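Local structure of hydrolase, isochorismatase family (Pseudomonas putida KT2440, 4H17) at residues H23-I28 and G63-H68; L124-C129 and Y147-T152; T140-K145 and A181-N186. The protein probably acts as a hydrolase of the isochorismatase family, with a Rossmann-like fold, though its own substrate is not established. All coordinates share one frame; numbering follows the deposited sequence. Where two conformers were deposited one is given.

Contact 1: residues H23-I28 and G63-H68; sequences HASLII and GRPIIH
Arg64 grips the carbonyl oxygen of Ala24 side-on with two nitrogens, its NH2 lying 3.0 Å from Ala24 O. The second donor, Arg64 NE, is 3.2 Å from the same Ala24 O and lies in the carbonyl plane, whereas NH2 stands 40° above it. Arginine suits this place because its chain is long enough to double back: a bend at chi3 (-49°) turns NE toward the strand. The guanidinium is sandwiched at its rim between Pro65 CD on one face and the backbone N of His23 on the other. Beyond it the backbones pair in parallel register. Leu26 N donates to Pro65 O at 2.9 Å, Leu26 O accepts from Ile67 N at 2.8 Å, and Ile67 O then receives Ile28 N. This is the pairing of a beta-alpha-beta unit: strand 24-29, helix 45-61 and strand 66-71 form one crossover of the Rossmann-like sheet, and Gly63, with a positive phi of 68°, completes the Schellman motif at the end of that helix. Leu26, Ile28, Ile66 and His68 share one sheet face, where the branched apolar chains of the first three pack on Ala59, Ile52, Leu56 and Arg60 of helix 45-61. There Ile28 and His68 lie side by side, with Ile28 CD1 4.0 Å from His68 CE1, while His68 NE2 is held by Glu98. Ile27 and Ile67 occupy the other face, Ile67 packing on Leu114 and Leu118 of helix 114-121. Small Ser25 sets its OG 4.0 Å from Pro65 CB, and both residues touch Leu121.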
loop_
_atom_site.group_PDB
_atom_site.type_symbol
_atom_site.label_atom_id
_atom_site.label_comp_id
_atom_site.label_asym_id
_atom_site.label_seq_id
_atom_site.Cartn_x
_atom_site.Cartn_y
_atom_site.Cartn_z
ATOM N N HIS A 23 -0.880 -13.995 -22.066
ATOM C CA HIS A 23 -0.251 -14.848 -21.054
ATOM C C HIS A 23 -0.668 -14.484 -19.631
ATOM O O HIS A 23 -0.045 -14.925 -18.661
ATOM C CB HIS A 23 1.261 -14.748 -21.181
ATOM C CG HIS A 23 1.771 -15.012 -22.556
ATOM N ND1 HIS A 23 1.445 -16.145 -23.267
ATOM C CD2 HIS A 23 2.582 -14.281 -23.359
ATOM C CE1 HIS A 23 2.033 -16.103 -24.452
ATOM N NE2 HIS A 23 2.735 -14.986 -24.528
ATOM N N ALA A 24 -1.766 -13.755 -19.496
ATOM C CA ALA A 24 -2.130 -13.196 -18.191
ATOM C C ALA A 24 -3.465 -13.693 -17.670
ATOM O O ALA A 24 -4.248 -14.226 -18.415
ATOM C CB ALA A 24 -2.149 -11.676 -18.272
ATOM N N SER A 25 -3.663 -13.498 -16.370
ATOM C CA SER A 25 -4.989 -13.590 -15.719
ATOM C C SER A 25 -5.458 -12.147 -15.455
ATOM O O SER A 25 -4.669 -11.303 -15.005
ATOM C CB SER A 25 -4.931 -14.314 -14.399
ATOM O OG SER A 25 -4.500 -15.689 -14.471
ATOM N N LEU A 26 -6.735 -11.855 -15.729
ATOM C CA LEU A 26 -7.302 -10.501 -15.549
ATOM C C LEU A 26 -8.100 -10.478 -14.244
ATOM O O LEU A 26 -8.908 -11.374 -13.986
ATOM C CB LEU A 26 -8.247 -10.123 -16.674
ATOM C CG LEU A 26 -9.022 -8.798 -16.550
ATOM C CD1 LEU A 26 -8.109 -7.579 -16.530
ATOM C CD2 LEU A 26 -10.016 -8.688 -17.684
ATOM N N ILE A 27 -7.810 -9.507 -13.400
ATOM C CA ILE A 27 -8.482 -9.314 -12.103
ATOM C C ILE A 27 -9.154 -7.948 -12.056
ATOM O O ILE A 27 -8.493 -6.920 -12.214
ATOM C CB ILE A 27 -7.516 -9.440 -10.901
ATOM C CG1 ILE A 27 -6.708 -10.763 -10.958
ATOM C CG2 ILE A 27 -8.297 -9.307 -9.579
ATOM C CD1 ILE A 27 -5.609 -10.906 -9.932
ATOM N N ILE A 28 -10.485 -7.954 -11.855
ATOM C CA ILE A 28 -11.262 -6.724 -11.775
ATOM C C ILE A 28 -11.712 -6.570 -10.326
ATOM O O ILE A 28 -12.505 -7.365 -9.817
ATOM C CB ILE A 28 -12.504 -6.761 -12.680
ATOM C CG1 ILE A 28 -12.084 -7.078 -14.113
ATOM C CG2 ILE A 28 -13.252 -5.419 -12.618
ATOM C CD1 ILE A 28 -13.229 -7.273 -15.067
ATOM N N GLY A 63 -10.125 -15.636 -24.634
ATOM C CA GLY A 63 -10.257 -16.799 -23.740
ATOM C C GLY A 63 -9.404 -16.804 -22.485
ATOM O O GLY A 63 -8.988 -17.876 -22.011
ATOM N N ARG A 64 -9.118 -15.630 -21.941
ATOM C CA ARG A 64 -8.253 -15.515 -20.765
ATOM C C ARG A 64 -9.061 -15.717 -19.461
ATOM O O ARG A 64 -10.246 -15.453 -19.429
ATOM C CB ARG A 64 -7.606 -14.136 -20.714
ATOM C CG ARG A 64 -6.940 -13.724 -22.018
ATOM C CD ARG A 64 -5.944 -14.747 -22.512
ATOM N NE ARG A 64 -5.032 -15.126 -21.435
ATOM C CZ ARG A 64 -4.461 -16.324 -21.289
ATOM N NH1 ARG A 64 -4.631 -17.296 -22.173
ATOM N NH2 ARG A 64 -3.659 -16.553 -20.262
ATOM N N PRO A 65 -8.378 -16.153 -18.388
ATOM C CA PRO A 65 -8.988 -16.258 -17.060
ATOM C C PRO A 65 -9.338 -14.905 -16.548
ATOM O O PRO A 65 -8.507 -13.960 -16.678
ATOM C CB PRO A 65 -7.884 -16.913 -16.220
ATOM C CG PRO A 65 -6.943 -17.511 -17.189
ATOM C CD PRO A 65 -6.962 -16.571 -18.362
ATOM N N ILE A 66 -10.557 -14.781 -15.999
ATOM C CA ILE A 66 -11.022 -13.518 -15.503
ATOM C C ILE A 66 -11.567 -13.704 -14.095
ATOM O O ILE A 66 -12.416 -14.580 -13.850
ATOM C CB ILE A 66 -12.158 -12.949 -16.386
ATOM C CG1 ILE A 66 -11.675 -12.769 -17.835
ATOM C CG2 ILE A 66 -12.739 -11.672 -15.791
ATOM C CD1 ILE A 66 -12.790 -12.573 -18.848
ATOM N N ILE A 67 -11.075 -12.873 -13.197
ATOM C CA ILE A 67 -11.448 -12.917 -11.757
ATOM C C ILE A 67 -12.077 -11.597 -11.348
ATOM O O ILE A 67 -11.492 -10.519 -11.538
ATOM C CB ILE A 67 -10.237 -13.147 -10.881
ATOM C CG1 ILE A 67 -9.603 -14.494 -11.208
ATOM C CG2 ILE A 67 -10.645 -12.980 -9.427
ATOM C CD1 ILE A 67 -8.235 -14.734 -10.585
ATOM N N HIS A 68 -13.315 -11.657 -10.887
ATOM C CA HIS A 68 -14.025 -10.507 -10.360
ATOM C C HIS A 68 -14.024 -10.573 -8.825
ATOM O O HIS A 68 -14.428 -11.589 -8.227
ATOM C CB HIS A 68 -15.483 -10.510 -10.822
ATOM C CG HIS A 68 -15.675 -10.662 -12.296
ATOM N ND1 HIS A 68 -15.951 -9.585 -13.111
ATOM C CD2 HIS A 68 -15.666 -11.747 -13.098
ATOM C CE1 HIS A 68 -16.080 -10.006 -14.359
ATOM N NE2 HIS A 68 -15.929 -11.316 -14.376
#

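Contact 2: residues L124-C129 and Y147-T152; sequences LDLIVC and YGYRCT. With SO4 (sulfate ion), chain D.
Arg150 and Leu124 give up the most surface here, the leucine lying against one face of the guanidinium. Leu124 CB sits 3.4 Å above that plane, offset toward the rim, and Leu124 CD1 reaches NH1. A flat cation with a long aliphatic stem suits this partly exposed position, since it can cover a leucine and still meet an acid. In the conformer described, one of two, Arg150 NE bonds Asp125 OD1 at 3.1 Å in a salt bridge, and a weaker bond joins NH2 to OD2. The carboxylate and guanidinium planes are 65° apart, and NE meets OD1 from above the carboxylate plane. A water also donates to Asp125 OD1, at 3.0 Å, and bonds Thr152 OG1, which is also hydrogen-bonded to Ala19 N. An alanine in place of Asp125 would probably leave the guanidinium without its carboxylate mate, freer to turn, and the water short of an acceptor. On the opposite sheet face Leu126 is the third large contributor: its CD1, anti to CA (chi2 177°), comes to 3.6 Å from Tyr149 CB and 4.1 Å from Cys151 SG. Parallel backbone bonds tie the strands, among them Thr152 N to Leu126 O at 2.8 Å. The two are the strands of a beta-alpha-beta unit, and Gly148 closes its helix in a Schellman motif. Helix 133-146 covers Val128 and Cys151 through Val141, helix 114-121 packs on Leu126 and Tyr149, and strand 24-29 flanks strand 125-131 on its other edge.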
loop_
_atom_site.group_PDB
_atom_site.type_symbol
_atom_site.label_atom_id
_atom_site.label_comp_id
_atom_site.label_asym_id
_atom_site.label_seq_id
_atom_site.Cartn_x
_atom_site.Cartn_y
_atom_site.Cartn_z
ATOM N N LEU A 124 1.901 -16.273 -13.746
ATOM C CA LEU A 124 2.559 -15.317 -12.867
ATOM C C LEU A 124 2.188 -13.873 -13.198
ATOM O O LEU A 124 2.243 -13.042 -12.302
ATOM C CB LEU A 124 4.080 -15.496 -12.915
ATOM C CG LEU A 124 4.600 -16.746 -12.188
ATOM C CD1 LEU A 124 6.116 -16.857 -12.359
ATOM C CD2 LEU A 124 4.247 -16.738 -10.703
ATOM N N ASP A 125 1.772 -13.604 -14.445
ATOM C CA ASP A 125 1.349 -12.269 -14.886
ATOM C C ASP A 125 -0.141 -11.973 -14.660
ATOM O O ASP A 125 -1.044 -12.619 -15.188
ATOM C CB ASP A 125 1.650 -12.005 -16.371
ATOM C CG ASP A 125 3.142 -11.822 -16.677
ATOM O OD1 ASP A 125 3.730 -10.831 -16.208
ATOM O OD2 ASP A 125 3.710 -12.552 -17.497
ATOM N N LEU A 126 -0.357 -10.924 -13.883
ATOM C CA LEU A 126 -1.680 -10.448 -13.519
ATOM C C LEU A 126 -1.891 -9.054 -14.058
ATOM O O LEU A 126 -1.068 -8.176 -13.878
ATOM C CB LEU A 126 -1.860 -10.413 -12.000
ATOM C CG LEU A 126 -1.459 -11.643 -11.178
ATOM C CD1 LEU A 126 -1.650 -11.360 -9.696
ATOM C CD2 LEU A 126 -2.176 -12.904 -11.638
ATOM N N ILE A 127 -3.021 -8.866 -14.729
ATOM C CA ILE A 127 -3.482 -7.559 -15.144
ATOM C C ILE A 127 -4.582 -7.184 -14.143
ATOM O O ILE A 127 -5.557 -7.945 -13.967
ATOM C CB ILE A 127 -3.992 -7.542 -16.598
ATOM C CG1 ILE A 127 -2.833 -7.888 -17.548
ATOM C CG2 ILE A 127 -4.595 -6.185 -16.932
ATOM C CD1 ILE A 127 -3.253 -8.299 -18.930
ATOM N N VAL A 128 -4.382 -6.046 -13.484
ATOM C CA VAL A 128 -5.226 -5.574 -12.413
ATOM C C VAL A 128 -5.889 -4.237 -12.683
ATOM O O VAL A 128 -5.246 -3.290 -13.140
ATOM C CB VAL A 128 -4.409 -5.469 -11.109
ATOM C CG1 VAL A 128 -5.270 -5.043 -9.944
ATOM C CG2 VAL A 128 -3.691 -6.756 -10.754
ATOM N N CYS A 129 -7.189 -4.168 -12.410
ATOM C CA CYS A 129 -7.893 -2.920 -12.538
ATOM C C CYS A 129 -8.934 -2.854 -11.418
ATOM O O CYS A 129 -9.116 -3.845 -10.709
ATOM C CB CYS A 129 -8.535 -2.820 -13.922
ATOM S SG CYS A 129 -9.767 -4.095 -14.275
ATOM N N TYR A 147 3.656 -13.015 -3.074
ATOM C CA TYR A 147 3.472 -14.371 -3.627
ATOM C C TYR A 147 4.183 -14.564 -4.963
ATOM O O TYR A 147 4.069 -15.598 -5.609
ATOM C CB TYR A 147 1.992 -14.626 -3.768
ATOM C CG TYR A 147 1.279 -14.848 -2.485
ATOM C CD1 TYR A 147 1.663 -15.912 -1.647
ATOM C CD2 TYR A 147 0.188 -14.091 -2.120
ATOM C CE1 TYR A 147 1.011 -16.182 -0.483
ATOM C CE2 TYR A 147 -0.497 -14.357 -0.941
ATOM C CZ TYR A 147 -0.097 -15.424 -0.129
ATOM O OH TYR A 147 -0.720 -15.720 1.074
ATOM N N GLY A 148 4.942 -13.566 -5.358
ATOM C CA GLY A 148 5.798 -13.693 -6.532
ATOM C C GLY A 148 5.112 -13.417 -7.853
ATOM O O GLY A 148 5.696 -13.659 -8.901
ATOM N N TYR A 149 3.908 -12.849 -7.842
ATOM C CA TYR A 149 3.290 -12.429 -9.063
ATOM C C TYR A 149 3.852 -11.157 -9.652
ATOM O O TYR A 149 4.388 -10.302 -8.942
ATOM C CB TYR A 149 1.771 -12.250 -8.879
ATOM C CG TYR A 149 1.143 -13.576 -8.517
ATOM C CD1 TYR A 149 0.855 -14.519 -9.474
ATOM C CD2 TYR A 149 0.838 -13.871 -7.196
ATOM C CE1 TYR A 149 0.308 -15.760 -9.155
ATOM C CE2 TYR A 149 0.286 -15.092 -6.861
ATOM C CZ TYR A 149 0.035 -16.038 -7.821
ATOM O OH TYR A 149 -0.517 -17.251 -7.448
ATOM N N ARG A 150 3.759 -11.066 -10.973
ATOM C CA ARG A 150 4.133 -9.891 -11.716
ATOM C C ARG A 150 2.852 -9.172 -12.073
ATOM O O ARG A 150 2.041 -9.702 -12.830
ATOM C CB ARG A 150 4.831 -10.289 -12.997
ATOM C CG ARG A 150 6.234 -10.823 -12.814
ATOM C CD ARG A 150 6.895 -11.014 -14.186
ATOM N NE ARG A 150 6.263 -12.056 -15.000
ATOM C CZ ARG A 150 6.553 -13.358 -14.930
ATOM N NH1 ARG A 150 7.484 -13.806 -14.093
ATOM N NH2 ARG A 150 5.923 -14.220 -15.721
ATOM N N CYS A 151 2.678 -7.966 -11.558
ATOM C CA CYS A 151 1.421 -7.222 -11.726
ATOM C C CYS A 151 1.604 -6.135 -12.764
ATOM O O CYS A 151 2.607 -5.437 -12.768
ATOM C CB CYS A 151 1.004 -6.594 -10.410
ATOM S SG CYS A 151 0.371 -7.808 -9.234
ATOM N N THR A 152 0.582 -5.981 -13.606
ATOM C CA THR A 152 0.471 -4.850 -14.508
ATOM C C THR A 152 -0.846 -4.165 -14.150
ATOM O O THR A 152 -1.926 -4.770 -14.286
ATOM C CB THR A 152 0.468 -5.265 -15.979
ATOM O OG1 THR A 152 1.736 -5.863 -16.284
ATOM C CG2 THR A 152 0.237 -4.068 -16.854
HETATM S S SO4 D . -3.210 -13.592 3.009
HETATM O O1 SO4 D . -3.845 -13.013 4.204
HETATM O O2 SO4 D . -2.903 -12.475 2.129
HETATM O O3 SO4 D . -4.177 -14.493 2.360
HETATM O O4 SO4 D . -1.950 -14.307 3.408
HETATM O O HOH W 1 2.453 -8.269 -15.221
#

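Contact 3: residues T140-K145 and A181-N186; sequences TVRRAK and AVMADN. With SO4 (sulfate ion), chain D; SO4 (sulfate ion), chain I.
Lys145 and Arg142 reach across to Asn186, Met183 and Val182 from a helix whose axis runs nearly parallel to theirs, 7° off, yet 11.5 Å away, so that long side chains do most of the joining. Lys145 runs extended to CE, and the bend at chi4 (80°) then sets NZ to donate to the backbone Asn186 O at 2.8 Å. Between the helices, selenomethionine Met183 fills the gap with a flexible chain that bends at chi2 to bring SE 3.7 Å from Val141 CG1. The side chains of Met183 and Arg142 cross at about a right angle, with Met183 CE 3.5 Å from Arg142 NE, while Val182 CG1 lies 3.3 Å from Arg142 NH2. Glu179 meets the charge of Arg142 in a salt bridge and Phe187 in a cation-pi contact; its neutral acceptors are Ser138 and, on the second subunit, Thr139 and the His134 carbonyl. On the side away from helix 172-186, Arg143 holds two sulfates, probably from the crystallisation liquor, with NE 2.8 Å from O2 of one and NH1 2.9 Å from O2 of the other. Asp146 of the same chain salt-bridges its NH1, and the second subunit's Arg143 also binds both sulfates. Without these anions the two Arg143 side chains would probably repel one another, whereas the Lys145 ammonium is paired across this contact with a neutral backbone carbonyl.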
loop_
_atom_site.group_PDB
_atom_site.type_symbol
_atom_site.label_atom_id
_atom_site.label_comp_id
_atom_site.label_asym_id
_atom_site.label_seq_id
_atom_site.Cartn_x
_atom_site.Cartn_y
_atom_site.Cartn_z
ATOM N N THR A 140 -3.942 -5.083 -2.719
ATOM C CA THR A 140 -3.931 -6.384 -3.380
ATOM C C THR A 140 -2.682 -6.572 -4.262
ATOM O O THR A 140 -2.077 -7.617 -4.226
ATOM C CB THR A 140 -5.264 -6.614 -4.129
ATOM O OG1 THR A 140 -6.324 -6.625 -3.156
ATOM C CG2 THR A 140 -5.207 -7.913 -4.881
ATOM N N VAL A 141 -2.279 -5.505 -4.935
ATOM C CA VAL A 141 -1.107 -5.543 -5.796
ATOM C C VAL A 141 0.100 -5.763 -4.912
ATOM O O VAL A 141 0.984 -6.544 -5.235
ATOM C CB VAL A 141 -0.995 -4.248 -6.610
ATOM C CG1 VAL A 141 0.362 -4.097 -7.296
ATOM C CG2 VAL A 141 -2.097 -4.224 -7.671
ATOM N N ARG A 142 0.162 -5.048 -3.802
ATOM C CA ARG A 142 1.303 -5.237 -2.887
ATOM C C ARG A 142 1.379 -6.684 -2.382
ATOM O O ARG A 142 2.457 -7.285 -2.393
ATOM C CB ARG A 142 1.224 -4.273 -1.705
ATOM C CG ARG A 142 1.372 -2.778 -2.092
ATOM C CD ARG A 142 0.980 -1.841 -0.972
ATOM N NE ARG A 142 1.000 -0.419 -1.354
ATOM C CZ ARG A 142 2.034 0.400 -1.158
ATOM N NH1 ARG A 142 3.130 -0.016 -0.555
ATOM N NH2 ARG A 142 1.949 1.682 -1.540
ATOM N N ARG A 143 0.247 -7.242 -1.985
ATOM C CA ARG A 143 0.220 -8.611 -1.494
ATOM C C ARG A 143 0.649 -9.626 -2.567
ATOM O O ARG A 143 1.334 -10.619 -2.282
ATOM C CB ARG A 143 -1.149 -8.960 -0.909
ATOM C CG ARG A 143 -1.162 -10.291 -0.160
ATOM C CD ARG A 143 -0.147 -10.345 0.943
ATOM N NE ARG A 143 -0.260 -11.581 1.705
ATOM C CZ ARG A 143 0.755 -12.136 2.359
ATOM N NH1 ARG A 143 1.931 -11.533 2.356
ATOM N NH2 ARG A 143 0.582 -13.287 3.036
ATOM N N ALA A 144 0.237 -9.390 -3.788
ATOM C CA ALA A 144 0.595 -10.242 -4.900
ATOM C C ALA A 144 2.104 -10.288 -5.073
ATOM O O ALA A 144 2.616 -11.339 -5.456
ATOM C CB ALA A 144 -0.061 -9.762 -6.182
ATOM N N LYS A 145 2.798 -9.164 -4.868
ATOM C CA LYS A 145 4.271 -9.161 -4.892
ATOM C C LYS A 145 4.826 -10.212 -3.929
ATOM O O LYS A 145 5.758 -10.929 -4.271
ATOM C CB LYS A 145 4.852 -7.784 -4.555
ATOM C CG LYS A 145 6.384 -7.669 -4.672
ATOM C CD LYS A 145 6.866 -6.312 -4.145
ATOM C CE LYS A 145 8.349 -6.051 -4.361
ATOM N NZ LYS A 145 8.681 -5.609 -5.744
ATOM N N ALA A 181 2.514 6.417 -9.375
ATOM C CA ALA A 181 3.967 6.587 -9.266
ATOM C C ALA A 181 4.562 5.599 -8.243
ATOM O O ALA A 181 5.626 4.997 -8.479
ATOM C CB ALA A 181 4.326 8.033 -8.924
ATOM N N VAL A 182 3.875 5.467 -7.114
ATOM C CA VAL A 182 4.252 4.549 -6.013
ATOM C C VAL A 182 4.246 3.084 -6.492
ATOM O O VAL A 182 5.201 2.336 -6.287
ATOM C CB VAL A 182 3.313 4.770 -4.800
ATOM C CG1 VAL A 182 3.306 3.594 -3.829
ATOM C CG2 VAL A 182 3.648 6.089 -4.112
HETATM N N MSE A 183 3.164 2.690 -7.163
HETATM C CA MSE A 183 3.076 1.365 -7.781
HETATM C C MSE A 183 4.198 1.120 -8.771
HETATM O O MSE A 183 4.850 0.095 -8.708
HETATM C CB MSE A 183 1.705 1.231 -8.475
HETATM C CG MSE A 183 0.553 1.233 -7.452
HETATM SE SE MSE A 183 0.430 -0.444 -6.515
HETATM C CE MSE A 183 1.103 0.132 -4.809
ATOM N N ALA A 184 4.441 2.071 -9.682
ATOM C CA ALA A 184 5.466 1.926 -10.707
ATOM C C ALA A 184 6.871 1.838 -10.099
ATOM O O ALA A 184 7.786 1.270 -10.707
ATOM C CB ALA A 184 5.397 3.082 -11.689
ATOM N N ASP A 185 7.064 2.412 -8.935
ATOM C CA ASP A 185 8.388 2.390 -8.305
ATOM C C ASP A 185 8.808 0.968 -7.916
ATOM O O ASP A 185 9.990 0.627 -8.036
ATOM C CB ASP A 185 8.376 3.303 -7.068
ATOM C CG ASP A 185 9.736 3.457 -6.426
ATOM O OD1 ASP A 185 10.709 3.583 -7.192
ATOM O OD2 ASP A 185 9.761 3.555 -5.161
ATOM N N ASN A 186 7.882 0.173 -7.386
ATOM C CA ASN A 186 8.262 -1.060 -6.702
ATOM C C ASN A 186 7.178 -2.172 -6.597
ATOM O O ASN A 186 7.398 -3.176 -5.903
ATOM C CB ASN A 186 8.695 -0.683 -5.283
ATOM C CG ASN A 186 9.674 -1.666 -4.670
ATOM O OD1 ASN A 186 10.458 -2.294 -5.365
ATOM N ND2 ASN A 186 9.643 -1.761 -3.350
HETATM S S SO4 D . -3.210 -13.592 3.009
HETATM O O1 SO4 D . -3.845 -13.013 4.204
HETATM O O2 SO4 D . -2.903 -12.475 2.129
HETATM O O3 SO4 D . -4.177 -14.493 2.360
HETATM O O4 SO4 D . -1.950 -14.307 3.408
HETATM S S SO4 I . 3.072 -12.530 5.583
HETATM O O1 SO4 I . 1.994 -13.560 5.661
HETATM O O2 SO4 I . 3.790 -12.647 4.280
HETATM O O3 SO4 I . 4.123 -12.889 6.593
HETATM O O4 SO4 I . 2.619 -11.149 5.866
#

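Following the chain, contact 1 closes first, bringing strand 66-71 back beside strand 24-29 after helix 45-61. Contact 2 opens only afterwards, so the two stand in series, but they share one sheet: strand 125-131 lies on the other side of strand 24-29, and Ile127 pairs with Ser25 and Ile27. Contact 3 crosses contact 2, because 140-145 falls between 124-129 and 147-152 while 181-186 comes after both. Helix 133-146 thus connects the strands of contact 2, packing on them through Val141 and Ala144, and packs against helix 172-186, reached only after strand 150-159 and the hairpin 163-170. Contacts 1 and 3 do not touch; the strands of contact 2 stand between them.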